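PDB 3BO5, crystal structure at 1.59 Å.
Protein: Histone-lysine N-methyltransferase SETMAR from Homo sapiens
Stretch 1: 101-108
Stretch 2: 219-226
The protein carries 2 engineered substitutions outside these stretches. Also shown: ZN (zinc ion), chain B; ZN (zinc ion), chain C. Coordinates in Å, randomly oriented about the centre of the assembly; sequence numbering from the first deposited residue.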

# COMPACT_ATOMS: atom_id res chain seq x y z
N PRO A 101 11.71 10.33 -6.05
CA PRO A 101 10.26 10.29 -5.84
C PRO A 101 9.51 9.90 -7.11
O PRO A 101 9.93 10.25 -8.24
N VAL A 102 8.45 9.13 -6.93
CA VAL A 102 7.67 8.62 -8.04
C VAL A 102 6.39 9.43 -8.21
O VAL A 102 5.55 9.55 -7.25
N PHE A 103 6.26 9.99 -9.42
CA PHE A 103 5.02 10.67 -9.80
C PHE A 103 4.43 9.96 -10.99
O PHE A 103 5.12 9.76 -11.94
N GLU A 104 3.18 9.56 -10.89
CA GLU A 104 2.42 9.11 -12.09
C GLU A 104 1.80 10.30 -12.81
O GLU A 104 1.50 11.35 -12.21
N CYS A 105 1.50 10.10 -14.12
CA CYS A 105 0.66 11.08 -14.80
C CYS A 105 -0.72 11.02 -14.14
O CYS A 105 -1.11 10.01 -13.57
N ASN A 106 -1.38 12.19 -14.08
CA ASN A 106 -2.57 12.34 -13.29
C ASN A 106 -3.76 12.84 -14.09
O ASN A 106 -3.75 12.81 -15.29
N VAL A 107 -4.81 13.25 -13.38
CA VAL A 107 -6.04 13.58 -14.10
C VAL A 107 -5.83 14.83 -15.00
O VAL A 107 -6.61 15.07 -15.95
N LEU A 108 -4.81 15.62 -14.69
CA LEU A 108 -4.58 16.83 -15.46
C LEU A 108 -3.60 16.68 -16.60
O LEU A 108 -3.46 17.63 -17.46
N MET A 219 6.72 -1.55 -0.67
CA MET A 219 5.86 -0.39 -0.67
C MET A 219 6.62 0.86 -1.17
O MET A 219 7.73 1.16 -0.68
N ILE A 220 6.05 1.55 -2.16
CA ILE A 220 6.63 2.74 -2.72
C ILE A 220 5.61 3.87 -2.59
O ILE A 220 4.48 3.68 -3.00
N PRO A 221 6.02 5.05 -2.03
CA PRO A 221 5.06 6.20 -2.08
C PRO A 221 4.94 6.68 -3.52
O PRO A 221 5.95 6.94 -4.18
N VAL A 222 3.71 6.68 -4.03
CA VAL A 222 3.49 7.08 -5.41
C VAL A 222 2.52 8.26 -5.40
O VAL A 222 1.40 8.13 -4.91
N ARG A 223 2.98 9.40 -5.96
CA ARG A 223 2.06 10.54 -6.09
C ARG A 223 1.37 10.58 -7.41
O ARG A 223 1.98 10.32 -8.43
N ILE A 224 0.09 10.95 -7.41
CA ILE A 224 -0.72 10.99 -8.62
C ILE A 224 -1.35 12.39 -8.66
O ILE A 224 -0.74 13.33 -9.14
N ASP A 225 -2.57 12.51 -8.14
CA ASP A 225 -3.20 13.85 -8.12
C ASP A 225 -2.76 14.73 -6.97
O ASP A 225 -2.71 15.93 -7.08
N SER A 226 -2.46 14.09 -5.86
CA SER A 226 -2.29 14.71 -4.55
C SER A 226 -0.91 14.65 -3.98
O SER A 226 -0.16 13.68 -4.18

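The two stretches run in roughly the same direction, their end-to-end vectors 27° apart, and bury 531 Å² between them. The parallel pairing rests on two backbone hydrogen bonds that straddle Phe103: Arg223 N donates to Val102 O (2.9 Å, N-H...O angle 167°), and Glu104 N donates to Arg223 O (2.8 Å, 156°). Arg223 thus has both its amide and its carbonyl satisfied by the other stretch, and Arg223 O also receives a CA-H...O contact from Phe103 CA at 3.4 Å.

Toward the start of the pairing, waters take over where direct bonds are lacking. Water 1 accepts from Val102 N (3.0 Å) and donates to Pro221 O (2.6 Å), bridging an amide and a carbonyl that do not meet directly. Water 2 donates to Val102 O (2.7 Å) and to Pro221 O (3.3 Å), while accepting from Arg223 NH1 (2.8 Å). Val102 O therefore serves two donors, a peptide N-H and a water.

Val102 and Val222 lie on one face of the sheet, both with chi1 t. Their methyls meet at 4.0 Å (Val102 CG1 to Val222 CG2), and Val102 CG2 lies 3.8 Å from Ile220 CG2. Phe103 and Arg223, both m at chi1, occupy the other face. The end of the Phe103 side chain comes nearer the partner stretch, and its CE1 approaches Arg223 CD at 3.7 Å, obliquely to the ring. The Arg223 end leads away; apart from water 2, its guanidinium nitrogens are satisfied outside the two stretches.

Glu104 (chi1 m, chi2 t) points toward stretch 2, and its side chain makes van der Waals contacts there: Glu104 CG to Val222 CG1, and the oxygen Glu104 OE1 to the methyl Ile224 CD1, each 3.7 Å; neither is a polar bond. Both carboxylate oxygens find hydrogen-bond partners elsewhere in the structure. Cys105 (m) points away from stretch 2, and its SG binds both zinc ions, 2.4 Å from each ZN; each ion has three further ligand atoms elsewhere in the structure.

Beyond the strand pairing, side chains supply the polar links. Asn106 (p) points toward stretch 2 and donates from ND2 to Ile224 O (3.1 Å, 159°), while its OD1 accepts from Leu108 N (2.8 Å, 145°). Ile224 O also lies 2.7 Å from the oxygen of water 3, itself 2.7 Å from Glu104 O. Asp225 (m) has a sideways CA-to-CB bond, but its carboxylate comes nearer, and OD1 accepts from Val107 N at 3.1 Å with a nearly straight 171° angle. The same OD1 sits 3.0 Å from Asn106 CB and 3.4 Å from Val107 CG1.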

# COMPACT_ATOMS: atom_id res chain seq x y z
CB PRO A 101 9.91 11.71 -5.38
CG PRO A 101 11.01 12.58 -5.96
CD PRO A 101 12.25 11.70 -5.97
CB VAL A 102 7.22 7.14 -7.84
CG1 VAL A 102 6.31 6.66 -8.96
CG2 VAL A 102 8.47 6.19 -7.71
CB PHE A 103 5.32 12.12 -10.18
CG PHE A 103 5.69 12.94 -9.01
CD1 PHE A 103 4.71 13.70 -8.35
CD2 PHE A 103 7.02 12.97 -8.56
CE1 PHE A 103 5.04 14.48 -7.22
CE2 PHE A 103 7.37 13.76 -7.42
CZ PHE A 103 6.39 14.49 -6.79
CB GLU A 104 1.30 8.11 -11.70
CG GLU A 104 1.92 6.82 -11.22
CD GLU A 104 0.95 5.63 -11.24
OE1 GLU A 104 -0.26 5.77 -11.58
OE2 GLU A 104 1.48 4.57 -10.82
CB CYS A 105 0.65 10.79 -16.28
SG CYS A 105 2.18 11.19 -17.00
CB ASN A 106 -2.29 13.17 -12.04
CG ASN A 106 -2.01 14.62 -12.34
OD1 ASN A 106 -2.41 15.14 -13.38
ND2 ASN A 106 -1.40 15.34 -11.38
CB VAL A 107 -7.18 13.78 -13.09
CG1 VAL A 107 -6.95 15.01 -12.22
CG2 VAL A 107 -8.57 13.78 -13.79
CB LEU A 108 -4.13 17.94 -14.54
CG LEU A 108 -5.20 18.25 -13.49
CD1 LEU A 108 -4.58 19.43 -12.77
CD2 LEU A 108 -6.59 18.57 -14.08
CB MET A 219 5.41 -0.10 0.77
CG MET A 219 4.35 1.05 0.77
SD MET A 219 3.88 1.36 2.48
CE MET A 219 2.65 0.05 2.70
CB ILE A 220 6.83 2.50 -4.27
CG1 ILE A 220 7.82 1.36 -4.49
CG2 ILE A 220 7.46 3.73 -4.93
CD1 ILE A 220 9.04 1.51 -3.69
CB PRO A 221 5.75 7.28 -1.20
CG PRO A 221 6.86 6.54 -0.42
CD PRO A 221 7.26 5.36 -1.31
CB VAL A 222 2.92 5.91 -6.23
CG1 VAL A 222 2.55 6.43 -7.63
CG2 VAL A 222 3.97 4.78 -6.35
CB ARG A 223 2.78 11.87 -5.77
CG ARG A 223 3.08 12.00 -4.28
CD ARG A 223 3.99 13.14 -3.93
NE ARG A 223 4.03 13.24 -2.47
CZ ARG A 223 4.80 12.49 -1.68
NH1 ARG A 223 5.59 11.54 -2.18
NH2 ARG A 223 4.77 12.70 -0.35
CB ILE A 224 -1.74 9.89 -8.69
CG1 ILE A 224 -1.01 8.52 -8.42
CG2 ILE A 224 -2.48 9.90 -10.08
CD1 ILE A 224 -1.85 7.27 -8.62
CB ASP A 225 -4.71 13.71 -8.05
CG ASP A 225 -5.32 13.05 -9.27
OD1 ASP A 225 -4.78 13.18 -10.33
OD2 ASP A 225 -6.42 12.45 -9.20
CB SER A 226 -3.28 13.98 -3.60
OG SER A 226 -3.17 14.45 -2.26
ZN ZN B . 2.13 13.51 -16.66
ZN ZN C . 1.71 10.58 -19.24
O HOH W 1 8.31 8.06 -4.14
O HOH W 2 6.07 10.17 -4.63
O HOH W 3 1.75 13.23 -10.28